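Local coordinates for protein putative Zn-dependent Alcohol Dehydrogenase (Rhodobacter sphaeroides, PDB 3IV6) that binds S-adenosylmethionine in a Rossmann-like fold and, despite its dehydrogenase name, is probably a methyltransferase whose substrate is unknown, at residues V27-P31 against N116-I120; D98-E102 against R130-M135; I120-T125 against R211-F217; T168-F172 against E184-V188; L189-L193 against L205-R209. All coordinates share one frame; numbering follows the deposited sequence.

How the contacts relate
Contacts 2 and 3 are the buried ones; contacts 1, 4 and 5 are partly buried, the last two with their centres about 24 and 19 Å from the centre of the chain. Contacts 1 and 2 both touch S-adenosylmethionine, and meet where Met135 packs on Asn116, Leu119 and Ile120. Contact 3 takes over at Ile120, and its Phe123 packs against Ile99, Thr100 and Ala131 of contact 2. Contacts 4 and 5 both use helix 187-192, and contact 5 leads through helix 201-210 into the strand of contact 3. The chemistry changes accordingly: arginine bonds to carbonyls in contacts 1 and 2, a salt-bridge network in contact 3, and apolar packing in contacts 4 and 5, with a salt bridge at the rim of contact 4.

Contact 1: V27-P31 against N116-I120; sequences VAARP and NDRLI. With SAM (S-adenosylmethionine), chain E.
The carbonyl oxygen of Ala28 is gripped twice by one arginine: NH1 of Arg118 reaches Ala28 O at 2.9 Å, in the carbonyl plane, and NH2 of Arg118 reaches the same oxygen at 3.1 Å from above that plane. The grip is end-on, both terminal nitrogens sharing one oxygen that lies close to the guanidinium plane, while Ala29 O hangs over one face of the group. Elsewhere on its edge, Arg118 NE makes a long bond of 3.3 Å to Asp117 OD1, a salt bridge between neighbours that helps fix the rotation of the guanidinium. Asp117 OD1 also has Ser147 OG as a partner. Asp117 ends strand 113-117, the fourth in the 3-2-1-4-5-7-6 sheet characteristic of class I methyltransferases, whose carboxyl ends carry the cofactor, and Arg118 follows it. Asp117, Arg118 and Ala29 thus line the methionine end of S-adenosylmethionine, and Leu119 CD1 lies 3.6 Å from C8 of the cofactor's adenine. On the 27-31 side, Pro31 faces the Asp117 carboxylate, too closely modelled for detail.

Contact 2: D98-E102 against R130-M135; sequences DITAE and RACLGM. With SAM (S-adenosylmethionine), chain E.
Arg130 sends CG away from its carbonyl carbon and then folds at chi3 (-75°), which swings the guanidinium back to the turn at residues 98-101; there Arg130 NH1 donates to Thr100 O, coming from well above the carbonyl plane and not on a lone pair. Thr100 holds OG1 between its backbone N and carbonyl carbon (chi1 70°), which turns the hydroxyl to Asp98, and its side chain slants across that of Arg130. Arg130 NH2 is salt-bridged to Glu126, which fixes the other end of the group.

Residues 98-101 form a type I turn, reinforced by an Asx turn in which Asp98 OD1 accepts from Thr100 N at 2.7 Å; Thr100 OG1 donates to the same Asp98 OD1 at 2.8 Å, both arriving over the same face of the carboxylate. This is how class I methyltransferases commonly read the adenine, with an acidic side chain at N6 and a backbone N-H at N1: N6 of S-adenosylmethionine donates to Asp98 OD1 at 3.1 Å, and Ile99 N donates to the adenine N1 at 3.0 Å. Thr100 therefore positions the first-shell aspartate. Against the turn, helix 125-139 packs closely. Ile99 CG2 lies 4.0 Å from Ala131 CB, Ile99 CG1 lies 4.3 Å from CG of selenomethionine Met135, and CD1 reaches the backbone of Gly134. Ala131 CA also points its hydrogen at Ile99 O, 3.5 Å away.

Contact 3: I120-T125 against R211-F217; sequences INRFTT and RGKETRF
Ile120 lays CG2 against the Phe217 ring, 3.7 Å from CE2, the side chains crossing at about a right angle. Farther along, Glu214 is the hub of a salt-bridge network. Arg211 grips it side-on, NE to OE2 and NH2 to the syn lone pair of OE1; Arg216 NH1, its NE salt-bridged to Asp156, joins OE1 from the anti side, and Arg122 NH1 lies 2.9 Å from Glu214 OE1, another salt bridge. Bends at chi2 and chi3 turn the Arg122 guanidinium onto this carboxylate, while its NH2 bonds Tyr153. A water links Asn121 O and ND2 to Thr215 O and Arg216 NH1, and Asn121 OD1 takes the backbone N of Lys149. One nearly straight bond, Thr215 N to Phe123 O at 2.9 Å, ties the backbones; the Thr215 hydroxyl, bonded to Thr179, meets Thr125 OG1, itself bonded to Asp177, only weakly. Strand 213-215, edge of the small antiparallel sheet, is thus pinned to the loop between strand 113-117 and helix 125-139, whose Ala128 touches Phe217.

Contact 4: T168-F172 against E184-V188; sequences TLAKF and EAGDV
A mostly apolar contact with a salt bridge at its rim joins Phe172 and Lys171, just before strand 173-174, to residues 184-188 at the start of helix 187-192, far from the cofactor. The Phe172 ring takes the Ala185 methyl over one face, a CH-pi contact, although the carbons are modelled too close for its depth to be trusted. On the opposite face Leu169 O sits over the ring centre. Phe172 holds CG between its backbone N and carbonyl carbon (chi1 68°), which directs the ring toward Ala185. Between the segments runs the hairpin of strands 173-174 and 179-181, part of the antiparallel three-stranded sheet, so the contact closes that excursion at its base; Phe172 also shares a backbone bond with His181. Lys171 then stretches out and turns at chi4 to put NZ 2.9 Å from Glu184 OE1, on the syn side but 33° out of the carboxylate plane. Val188 CG1 lies 4.4 Å from Phe172 CZ. Val188 CG2 passes Thr168 OG1 at 3.8 Å, the side chains running in opposite directions.

Contact 5: L189-L193 against L205-R209; sequences LDRAL and LEWYR
Leu189 reaches across to helix 201-210 with one branch, CD2, which lands between two side chains: 3.8 Å from Tyr208 CB and 3.8 Å from CG of Arg209. The same methyl is 4.0 Å from Leu205 CD1. Leu189 and Leu205 adopt matching conformations, each with CG opposite its own backbone N (chi1 -168° and -172°), and this extended setting carries their branches together, where they cross at a slant. Leu193, the first residue past helix 187-192, takes the other course: CG stands opposite the carbonyl carbon, and its two methyls divide the work. CD1 covers the start of the partner segment, 4.0 Å from Leu205 CB, while Leu193 CD2 passes the Tyr208 side chain, which runs the opposite way, 3.7 Å from CD2 of that tyrosine.

Both leucines approach the Tyr208 ring from the same side, obliquely; beyond the contact, Phe182 meets the ring edge-to-face and Arg211 makes a cation-pi contact. At the exposed rim Asp190 turns its carboxylate across the two methyls of Leu205, with Asp190 OD2 3.8 Å from Leu205 CD2. Arg209 touches Leu189 through CG, while Arg209 NE is salt-bridged to Glu206 OE1 at 3.2 Å, with the chain bent at chi3. With no hydrogen bond between the segments, the two helices are joined by leucine and tyrosine packing, and charge stays at the margin.

Contact 1: V27-P31 against N116-I120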
# COMPACT_ATOMS: atom_id res chain seq x y z
N VAL A 27 2.69 -3.92 -15.04
CA VAL A 27 1.30 -3.58 -15.26
C VAL A 27 0.42 -4.18 -14.16
O VAL A 27 -0.50 -3.51 -13.67
CB VAL A 27 0.81 -4.00 -16.67
CG1 VAL A 27 -0.73 -3.95 -16.78
CG2 VAL A 27 1.45 -3.13 -17.76
N ALA A 28 0.74 -5.40 -13.73
CA ALA A 28 -0.11 -6.10 -12.74
C ALA A 28 0.09 -5.59 -11.32
O ALA A 28 -0.48 -6.11 -10.37
CB ALA A 28 0.09 -7.64 -12.81
N ALA A 29 0.93 -4.58 -11.15
CA ALA A 29 1.23 -4.13 -9.81
C ALA A 29 0.27 -3.00 -9.44
O ALA A 29 0.31 -2.47 -8.34
CB ALA A 29 2.70 -3.69 -9.71
N ARG A 30 -0.57 -2.61 -10.39
CA ARG A 30 -1.64 -1.67 -10.11
C ARG A 30 -2.98 -2.30 -10.42
O ARG A 30 -3.04 -3.31 -11.11
CB ARG A 30 -1.48 -0.40 -10.94
CG ARG A 30 -1.50 -0.62 -12.39
CD ARG A 30 -1.86 0.69 -13.06
NE ARG A 30 -1.66 0.68 -14.51
CZ ARG A 30 -0.47 0.68 -15.10
NH1 ARG A 30 0.64 0.66 -14.35
NH2 ARG A 30 -0.38 0.68 -16.45
N PRO A 31 -4.07 -1.72 -9.90
CA PRO A 31 -5.35 -2.35 -10.27
C PRO A 31 -5.62 -2.26 -11.76
O PRO A 31 -5.26 -1.30 -12.40
CB PRO A 31 -6.39 -1.55 -9.47
CG PRO A 31 -5.59 -0.85 -8.39
CD PRO A 31 -4.23 -0.63 -8.93
N ASN A 116 -7.17 1.86 -0.59
CA ASN A 116 -5.79 1.65 -1.02
C ASN A 116 -5.55 0.27 -1.61
O ASN A 116 -6.18 -0.72 -1.18
CB ASN A 116 -4.79 1.96 0.10
CG ASN A 116 -5.13 1.25 1.41
OD1 ASN A 116 -5.78 1.82 2.28
ND2 ASN A 116 -4.63 0.03 1.57
N ASP A 117 -4.67 0.21 -2.61
CA ASP A 117 -4.36 -1.04 -3.29
C ASP A 117 -2.98 -1.57 -2.95
O ASP A 117 -1.98 -1.06 -3.44
CB ASP A 117 -4.45 -0.88 -4.81
CG ASP A 117 -4.17 -2.20 -5.55
OD1 ASP A 117 -4.58 -3.29 -5.07
OD2 ASP A 117 -3.57 -2.14 -6.64
N ARG A 118 -2.93 -2.62 -2.12
CA ARG A 118 -1.68 -3.32 -1.82
C ARG A 118 -0.65 -2.46 -1.07
O ARG A 118 0.57 -2.67 -1.16
CB ARG A 118 -1.12 -3.95 -3.08
CG ARG A 118 -1.83 -5.24 -3.47
CD ARG A 118 -1.41 -5.76 -4.85
NE ARG A 118 -2.03 -5.09 -5.98
CZ ARG A 118 -1.70 -5.35 -7.26
NH1 ARG A 118 -0.77 -6.25 -7.51
NH2 ARG A 118 -2.28 -4.71 -8.29
N LEU A 119 -1.17 -1.52 -0.29
CA LEU A 119 -0.35 -0.61 0.49
C LEU A 119 0.13 -1.31 1.76
O LEU A 119 1.18 -1.03 2.28
CB LEU A 119 -1.20 0.58 0.87
CG LEU A 119 -0.64 1.46 1.97
CD1 LEU A 119 0.67 2.08 1.49
CD2 LEU A 119 -1.67 2.51 2.36
N ILE A 120 -0.67 -2.25 2.23
CA ILE A 120 -0.39 -2.96 3.46
C ILE A 120 0.82 -3.86 3.24
O ILE A 120 1.51 -4.24 4.18
CB ILE A 120 -1.65 -3.75 3.93
CG1 ILE A 120 -2.63 -2.83 4.66
CG2 ILE A 120 -1.29 -4.90 4.90
CD1 ILE A 120 -4.04 -3.32 4.53
N SAM E . 1.75 1.28 -5.60
CA SAM E . 0.89 0.12 -5.75
C SAM E . -0.41 0.48 -6.44
O SAM E . -0.69 1.64 -6.79
OXT SAM E . -1.17 -0.43 -6.65
CB SAM E . 0.67 -0.59 -4.42
CG SAM E . 1.58 -0.14 -3.27
SD SAM E . 1.10 1.38 -2.39
CE SAM E . -0.31 2.00 -3.35
C5' SAM E . 2.51 2.51 -2.70
C4' SAM E . 2.26 4.01 -2.64
O4' SAM E . 1.90 4.38 -1.32
C3' SAM E . 3.50 4.83 -2.96
O3' SAM E . 3.05 5.97 -3.66
C2' SAM E . 4.02 5.28 -1.61
O2' SAM E . 4.59 6.57 -1.68
C1' SAM E . 2.77 5.33 -0.75
N9 SAM E . 3.06 4.95 0.64
C8 SAM E . 3.79 3.87 1.05
N7 SAM E . 3.85 3.88 2.41
C5 SAM E . 3.17 4.96 2.89
C6 SAM E . 2.92 5.43 4.19
N6 SAM E . 3.38 4.82 5.28
N1 SAM E . 2.18 6.59 4.33
C2 SAM E . 1.73 7.25 3.20
N3 SAM E . 1.95 6.79 1.93
C4 SAM E . 2.67 5.65 1.77

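Contact 2: D98-E102 against R130-M135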
# COMPACT_ATOMS: atom_id res chain seq x y z
N ASP A 98 1.66 10.54 6.36
CA ASP A 98 2.13 9.19 6.58
C ASP A 98 1.09 8.36 7.33
O ASP A 98 0.95 8.48 8.55
CB ASP A 98 3.44 9.23 7.33
CG ASP A 98 3.94 7.84 7.73
OD1 ASP A 98 3.17 6.85 7.63
OD2 ASP A 98 5.11 7.73 8.17
N ILE A 99 0.39 7.49 6.62
CA ILE A 99 -0.68 6.74 7.24
C ILE A 99 -0.32 5.93 8.48
O ILE A 99 -1.20 5.51 9.21
CB ILE A 99 -1.42 5.84 6.23
CG1 ILE A 99 -2.82 5.48 6.75
CG2 ILE A 99 -0.60 4.63 5.90
CD1 ILE A 99 -3.87 6.53 6.44
N THR A 100 0.97 5.69 8.75
CA THR A 100 1.36 5.00 10.00
C THR A 100 1.62 5.97 11.16
O THR A 100 1.91 5.57 12.29
CB THR A 100 2.61 4.15 9.82
OG1 THR A 100 3.73 5.03 9.67
CG2 THR A 100 2.50 3.23 8.60
N ALA A 101 1.56 7.26 10.84
CA ALA A 101 1.66 8.30 11.83
C ALA A 101 0.25 8.64 12.31
O ALA A 101 -0.75 8.31 11.65
CB ALA A 101 2.31 9.53 11.23
N GLU A 102 0.17 9.28 13.47
CA GLU A 102 -1.13 9.58 14.02
C GLU A 102 -1.81 10.62 13.15
O GLU A 102 -1.20 11.60 12.73
CB GLU A 102 -1.06 10.01 15.49
CG GLU A 102 -2.41 9.91 16.16
CD GLU A 102 -2.38 10.30 17.62
OE1 GLU A 102 -1.28 10.62 18.13
OE2 GLU A 102 -3.46 10.27 18.25
N ARG A 130 -0.74 0.09 12.92
CA ARG A 130 -0.87 1.54 12.94
C ARG A 130 -1.60 2.12 11.71
O ARG A 130 -2.44 3.01 11.82
CB ARG A 130 0.51 2.19 13.14
CG ARG A 130 0.99 2.17 14.58
CD ARG A 130 2.23 3.04 14.77
NE ARG A 130 3.42 2.39 14.22
CZ ARG A 130 4.19 2.90 13.26
NH1 ARG A 130 3.94 4.09 12.72
NH2 ARG A 130 5.24 2.20 12.87
N ALA A 131 -1.26 1.61 10.53
CA ALA A 131 -1.92 2.06 9.31
C ALA A 131 -3.43 1.86 9.36
O ALA A 131 -4.18 2.80 9.12
CB ALA A 131 -1.33 1.37 8.09
N CYS A 132 -3.88 0.65 9.68
CA CYS A 132 -5.31 0.34 9.69
C CYS A 132 -6.07 1.26 10.61
O CYS A 132 -7.07 1.82 10.22
CB CYS A 132 -5.58 -1.15 10.00
SG CYS A 132 -4.93 -2.19 8.63
N LEU A 133 -5.57 1.43 11.84
CA LEU A 133 -6.03 2.49 12.75
C LEU A 133 -6.15 3.88 12.06
O LEU A 133 -7.16 4.55 12.16
CB LEU A 133 -5.12 2.57 13.98
CG LEU A 133 -5.66 3.23 15.25
CD1 LEU A 133 -7.09 2.81 15.58
CD2 LEU A 133 -4.76 2.92 16.42
N GLY A 134 -5.11 4.30 11.34
CA GLY A 134 -5.17 5.52 10.59
C GLY A 134 -6.31 5.56 9.57
O GLY A 134 -6.95 6.58 9.38
N MSE A 135 -6.54 4.46 8.87
CA MSE A 135 -7.58 4.46 7.85
C MSE A 135 -8.96 4.61 8.53
O MSE A 135 -9.85 5.34 8.06
CB MSE A 135 -7.51 3.19 7.03
CG MSE A 135 -6.24 2.97 6.25
SE MSE A 135 -6.05 1.14 5.52
CE MSE A 135 -4.11 1.11 5.28
N SAM E . 1.75 1.28 -5.60
CA SAM E . 0.89 0.12 -5.75
C SAM E . -0.41 0.48 -6.44
O SAM E . -0.69 1.64 -6.79
OXT SAM E . -1.17 -0.43 -6.65
CB SAM E . 0.67 -0.59 -4.42
CG SAM E . 1.58 -0.14 -3.27
SD SAM E . 1.10 1.38 -2.39
CE SAM E . -0.31 2.00 -3.35
C5' SAM E . 2.51 2.51 -2.70
C4' SAM E . 2.26 4.01 -2.64
O4' SAM E . 1.90 4.38 -1.32
C3' SAM E . 3.50 4.83 -2.96
O3' SAM E . 3.05 5.97 -3.66
C2' SAM E . 4.02 5.28 -1.61
O2' SAM E . 4.59 6.57 -1.68
C1' SAM E . 2.77 5.33 -0.75
N9 SAM E . 3.06 4.95 0.64
C8 SAM E . 3.79 3.87 1.05
N7 SAM E . 3.85 3.88 2.41
C5 SAM E . 3.17 4.96 2.89
C6 SAM E . 2.92 5.43 4.19
N6 SAM E . 3.38 4.82 5.28
N1 SAM E . 2.18 6.59 4.33
C2 SAM E . 1.73 7.25 3.20
N3 SAM E . 1.95 6.79 1.93
C4 SAM E . 2.67 5.65 1.77

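Contact 3: I120-T125 against R211-F217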
# COMPACT_ATOMS: atom_id res chain seq x y z
N ILE A 120 -0.67 -2.25 2.23
CA ILE A 120 -0.39 -2.96 3.46
C ILE A 120 0.82 -3.86 3.24
O ILE A 120 1.51 -4.24 4.18
CB ILE A 120 -1.65 -3.75 3.93
CG1 ILE A 120 -2.63 -2.83 4.66
CG2 ILE A 120 -1.29 -4.90 4.90
CD1 ILE A 120 -4.04 -3.32 4.53
N ASN A 121 1.09 -4.19 1.98
CA ASN A 121 2.19 -5.07 1.64
C ASN A 121 3.52 -4.29 1.83
O ASN A 121 4.60 -4.88 1.91
CB ASN A 121 2.02 -5.55 0.21
CG ASN A 121 0.97 -6.66 0.06
OD1 ASN A 121 -0.12 -6.44 -0.48
ND2 ASN A 121 1.31 -7.85 0.54
N ARG A 122 3.41 -2.96 1.89
CA ARG A 122 4.55 -2.10 2.10
C ARG A 122 4.84 -1.88 3.57
O ARG A 122 5.68 -1.04 3.91
CB ARG A 122 4.35 -0.73 1.42
CG ARG A 122 4.33 -0.79 -0.12
CD ARG A 122 5.27 -1.88 -0.65
NE ARG A 122 4.58 -2.68 -1.65
CZ ARG A 122 4.62 -4.00 -1.73
NH1 ARG A 122 5.33 -4.72 -0.89
NH2 ARG A 122 3.93 -4.61 -2.68
N PHE A 123 4.16 -2.65 4.42
CA PHE A 123 4.36 -2.57 5.86
C PHE A 123 4.92 -3.82 6.53
O PHE A 123 4.83 -4.94 6.02
CB PHE A 123 3.06 -2.19 6.59
CG PHE A 123 2.40 -0.93 6.09
CD1 PHE A 123 3.17 0.20 5.76
CD2 PHE A 123 1.01 -0.85 5.99
CE1 PHE A 123 2.60 1.35 5.29
CE2 PHE A 123 0.41 0.33 5.53
CZ PHE A 123 1.23 1.45 5.16
N THR A 124 5.52 -3.59 7.69
CA THR A 124 5.73 -4.64 8.67
C THR A 124 4.40 -4.81 9.39
O THR A 124 3.47 -4.04 9.17
CB THR A 124 6.77 -4.25 9.71
OG1 THR A 124 6.33 -3.09 10.44
CG2 THR A 124 8.15 -4.04 9.08
N THR A 125 4.31 -5.82 10.25
CA THR A 125 3.08 -6.06 10.97
C THR A 125 2.67 -4.92 11.92
O THR A 125 1.54 -4.47 11.86
CB THR A 125 3.16 -7.37 11.73
OG1 THR A 125 3.61 -8.38 10.82
CG2 THR A 125 1.81 -7.74 12.27
N ARG A 211 13.42 0.22 0.91
CA ARG A 211 12.05 -0.14 1.24
C ARG A 211 11.96 -0.73 2.64
O ARG A 211 10.88 -0.81 3.23
CB ARG A 211 11.49 -1.12 0.22
CG ARG A 211 10.41 -0.54 -0.68
CD ARG A 211 10.27 -1.34 -1.96
NE ARG A 211 9.52 -2.58 -1.75
CZ ARG A 211 8.95 -3.28 -2.72
NH1 ARG A 211 9.03 -2.87 -3.98
NH2 ARG A 211 8.29 -4.40 -2.43
N GLY A 212 13.11 -1.15 3.18
CA GLY A 212 13.20 -1.54 4.57
C GLY A 212 12.74 -2.97 4.80
O GLY A 212 13.04 -3.86 4.01
N LYS A 213 12.01 -3.18 5.89
CA LYS A 213 11.36 -4.46 6.15
C LYS A 213 9.97 -4.51 5.53
O LYS A 213 9.27 -3.50 5.47
CB LYS A 213 11.28 -4.73 7.65
CG LYS A 213 12.63 -4.94 8.32
CD LYS A 213 12.48 -5.09 9.83
CE LYS A 213 13.78 -5.54 10.47
NZ LYS A 213 13.61 -5.85 11.91
N GLU A 214 9.57 -5.69 5.07
CA GLU A 214 8.19 -5.92 4.61
C GLU A 214 7.65 -7.29 5.07
O GLU A 214 8.34 -8.30 5.00
CB GLU A 214 8.05 -5.76 3.09
CG GLU A 214 7.99 -4.29 2.63
CD GLU A 214 7.88 -4.14 1.12
OE1 GLU A 214 7.87 -5.19 0.45
OE2 GLU A 214 7.80 -2.99 0.60
N THR A 215 6.43 -7.30 5.59
CA THR A 215 5.84 -8.54 6.06
C THR A 215 4.95 -9.19 4.99
O THR A 215 4.27 -8.50 4.25
CB THR A 215 5.02 -8.24 7.31
OG1 THR A 215 5.90 -7.70 8.31
CG2 THR A 215 4.29 -9.50 7.81
N ARG A 216 4.97 -10.52 4.88
CA ARG A 216 4.08 -11.18 3.92
C ARG A 216 2.86 -11.67 4.66
O ARG A 216 2.96 -12.09 5.81
CB ARG A 216 4.74 -12.32 3.14
CG ARG A 216 5.88 -11.95 2.16
CD ARG A 216 5.85 -10.52 1.69
NE ARG A 216 6.86 -10.26 0.66
CZ ARG A 216 7.14 -9.06 0.15
NH1 ARG A 216 6.49 -7.98 0.58
NH2 ARG A 216 8.06 -8.92 -0.78
N PHE A 217 1.70 -11.58 4.02
CA PHE A 217 0.46 -11.94 4.68
C PHE A 217 -0.24 -13.04 3.94
O PHE A 217 -0.21 -13.10 2.72
CB PHE A 217 -0.49 -10.73 4.80
CG PHE A 217 0.08 -9.56 5.55
CD1 PHE A 217 -0.16 -9.41 6.92
CD2 PHE A 217 0.81 -8.58 4.89
CE1 PHE A 217 0.36 -8.29 7.63
CE2 PHE A 217 1.32 -7.48 5.57
CZ PHE A 217 1.11 -7.33 6.96
O HOH W 1 4.03 -7.90 1.80

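Contact 4: T168-F172 against E184-V188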
# COMPACT_ATOMS: atom_id res chain seq x y z
N THR A 168 22.46 -17.44 4.36
CA THR A 168 22.24 -16.13 4.97
C THR A 168 20.78 -15.88 5.29
O THR A 168 20.46 -14.83 5.84
CB THR A 168 22.74 -14.94 4.08
OG1 THR A 168 22.56 -15.23 2.68
CG2 THR A 168 24.20 -14.60 4.40
N LEU A 169 19.92 -16.84 4.94
CA LEU A 169 18.48 -16.60 4.90
C LEU A 169 17.94 -16.04 6.20
O LEU A 169 17.18 -15.07 6.20
CB LEU A 169 17.74 -17.87 4.55
CG LEU A 169 16.23 -17.65 4.46
CD1 LEU A 169 15.95 -16.61 3.38
CD2 LEU A 169 15.51 -18.93 4.20
N ALA A 170 18.34 -16.64 7.32
CA ALA A 170 17.91 -16.15 8.64
C ALA A 170 18.31 -14.70 8.94
O ALA A 170 17.69 -14.05 9.76
CB ALA A 170 18.40 -17.07 9.73
N LYS A 171 19.34 -14.21 8.27
CA LYS A 171 19.83 -12.85 8.50
C LYS A 171 18.87 -11.74 8.00
O LYS A 171 18.89 -10.62 8.52
CB LYS A 171 21.24 -12.69 7.88
CG LYS A 171 21.84 -11.30 7.95
CD LYS A 171 23.16 -11.26 7.20
CE LYS A 171 23.55 -9.86 6.84
NZ LYS A 171 23.45 -9.07 8.06
N PHE A 172 18.04 -12.06 7.01
CA PHE A 172 17.14 -11.08 6.40
C PHE A 172 15.69 -11.58 6.25
O PHE A 172 14.83 -10.87 5.71
CB PHE A 172 17.68 -10.62 5.04
CG PHE A 172 17.67 -11.70 3.98
CD1 PHE A 172 18.83 -12.34 3.61
CD2 PHE A 172 16.48 -12.07 3.34
CE1 PHE A 172 18.83 -13.33 2.62
CE2 PHE A 172 16.47 -13.06 2.35
CZ PHE A 172 17.64 -13.69 1.99
N GLU A 184 19.47 -6.32 3.69
CA GLU A 184 20.23 -7.15 4.61
C GLU A 184 20.41 -8.56 4.07
O GLU A 184 21.10 -9.39 4.67
CB GLU A 184 19.55 -7.19 5.98
CG GLU A 184 19.73 -5.93 6.81
CD GLU A 184 20.93 -6.01 7.73
OE1 GLU A 184 21.91 -6.70 7.38
OE2 GLU A 184 20.89 -5.39 8.82
N ALA A 185 19.80 -8.83 2.92
CA ALA A 185 20.19 -9.96 2.09
C ALA A 185 21.44 -9.63 1.27
O ALA A 185 22.06 -10.51 0.68
CB ALA A 185 19.05 -10.37 1.18
N GLY A 186 21.79 -8.35 1.23
CA GLY A 186 22.91 -7.89 0.43
C GLY A 186 22.94 -8.53 -0.95
O GLY A 186 22.07 -8.27 -1.78
N ASP A 187 23.95 -9.36 -1.19
CA ASP A 187 24.28 -9.79 -2.54
C ASP A 187 23.18 -10.68 -3.12
O ASP A 187 23.05 -10.80 -4.34
CB ASP A 187 25.62 -10.53 -2.56
CG ASP A 187 25.98 -11.05 -3.93
OD1 ASP A 187 26.24 -10.22 -4.83
OD2 ASP A 187 26.01 -12.28 -4.12
N VAL A 188 22.40 -11.29 -2.25
CA VAL A 188 21.31 -12.16 -2.67
C VAL A 188 20.21 -11.37 -3.36
O VAL A 188 19.58 -11.85 -4.31
CB VAL A 188 20.70 -12.93 -1.48
CG1 VAL A 188 19.58 -13.84 -1.96
CG2 VAL A 188 21.78 -13.73 -0.77

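Contact 5: L189-L193 against L205-R209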
# COMPACT_ATOMS: atom_id res chain seq x y z
N LEU A 189 19.98 -10.15 -2.89
CA LEU A 189 18.96 -9.28 -3.47
C LEU A 189 19.18 -9.10 -4.97
O LEU A 189 18.28 -9.37 -5.77
CB LEU A 189 18.96 -7.92 -2.77
CG LEU A 189 17.77 -7.00 -3.07
CD1 LEU A 189 16.46 -7.72 -2.77
CD2 LEU A 189 17.87 -5.71 -2.27
N ASP A 190 20.37 -8.65 -5.34
CA ASP A 190 20.72 -8.47 -6.74
C ASP A 190 20.31 -9.68 -7.58
O ASP A 190 19.76 -9.54 -8.66
CB ASP A 190 22.21 -8.20 -6.89
CG ASP A 190 22.68 -7.02 -6.06
OD1 ASP A 190 22.17 -6.85 -4.93
OD2 ASP A 190 23.56 -6.27 -6.53
N ARG A 191 20.60 -10.87 -7.06
CA ARG A 191 20.44 -12.10 -7.82
C ARG A 191 18.96 -12.45 -7.99
O ARG A 191 18.59 -13.18 -8.92
CB ARG A 191 21.18 -13.25 -7.15
CG ARG A 191 21.37 -14.47 -8.03
CD ARG A 191 22.67 -15.19 -7.72
NE ARG A 191 22.45 -16.56 -7.27
CZ ARG A 191 22.69 -16.99 -6.04
NH1 ARG A 191 23.15 -16.15 -5.12
NH2 ARG A 191 22.45 -18.25 -5.72
N ALA A 192 18.13 -11.94 -7.09
CA ALA A 192 16.75 -12.40 -6.98
C ALA A 192 15.80 -11.45 -7.71
O ALA A 192 14.65 -11.80 -7.99
CB ALA A 192 16.35 -12.53 -5.52
N LEU A 193 16.29 -10.25 -8.01
CA LEU A 193 15.46 -9.22 -8.64
C LEU A 193 14.73 -9.77 -9.86
O LEU A 193 15.32 -10.45 -10.70
CB LEU A 193 16.31 -8.02 -9.04
CG LEU A 193 16.64 -7.03 -7.92
CD1 LEU A 193 17.49 -5.88 -8.46
CD2 LEU A 193 15.37 -6.50 -7.28
N LEU A 205 17.00 -2.41 -7.33
CA LEU A 205 17.87 -2.71 -6.22
C LEU A 205 17.77 -1.62 -5.20
O LEU A 205 17.57 -1.89 -4.02
CB LEU A 205 19.32 -2.80 -6.68
CG LEU A 205 20.33 -3.30 -5.65
CD1 LEU A 205 20.14 -4.78 -5.49
CD2 LEU A 205 21.77 -2.98 -6.03
N GLU A 206 17.90 -0.37 -5.63
CA GLU A 206 17.90 0.72 -4.67
C GLU A 206 16.54 0.90 -4.00
O GLU A 206 16.45 1.04 -2.77
CB GLU A 206 18.39 2.03 -5.32
CG GLU A 206 18.68 3.17 -4.31
CD GLU A 206 19.72 2.79 -3.24
OE1 GLU A 206 20.54 1.85 -3.48
OE2 GLU A 206 19.70 3.42 -2.16
N TRP A 207 15.49 0.88 -4.81
CA TRP A 207 14.11 0.86 -4.32
C TRP A 207 13.88 -0.23 -3.27
O TRP A 207 13.29 0.01 -2.22
CB TRP A 207 13.26 0.55 -5.52
CG TRP A 207 11.81 0.67 -5.33
CD1 TRP A 207 11.14 1.66 -4.68
CD2 TRP A 207 10.83 -0.21 -5.85
NE1 TRP A 207 9.80 1.43 -4.75
CE2 TRP A 207 9.58 0.29 -5.47
CE3 TRP A 207 10.89 -1.39 -6.60
CZ2 TRP A 207 8.40 -0.34 -5.82
CZ3 TRP A 207 9.71 -2.01 -6.95
CH2 TRP A 207 8.48 -1.49 -6.56
N TYR A 208 14.34 -1.44 -3.55
CA TYR A 208 14.22 -2.52 -2.59
C TYR A 208 14.99 -2.24 -1.30
O TYR A 208 14.46 -2.45 -0.21
CB TYR A 208 14.63 -3.86 -3.21
CG TYR A 208 13.43 -4.60 -3.77
CD1 TYR A 208 12.57 -5.30 -2.92
CD2 TYR A 208 13.12 -4.56 -5.12
CE1 TYR A 208 11.45 -5.95 -3.39
CE2 TYR A 208 11.98 -5.21 -5.62
CZ TYR A 208 11.16 -5.91 -4.74
OH TYR A 208 10.02 -6.57 -5.20
N ARG A 209 16.22 -1.77 -1.43
CA ARG A 209 17.07 -1.52 -0.27
C ARG A 209 16.50 -0.41 0.61
O ARG A 209 16.61 -0.46 1.84
CB ARG A 209 18.49 -1.15 -0.72
CG ARG A 209 19.34 -2.34 -1.13
CD ARG A 209 20.55 -1.90 -1.93
NE ARG A 209 21.09 -0.63 -1.46
CZ ARG A 209 22.10 -0.52 -0.60
NH1 ARG A 209 22.68 -1.61 -0.12
NH2 ARG A 209 22.53 0.68 -0.22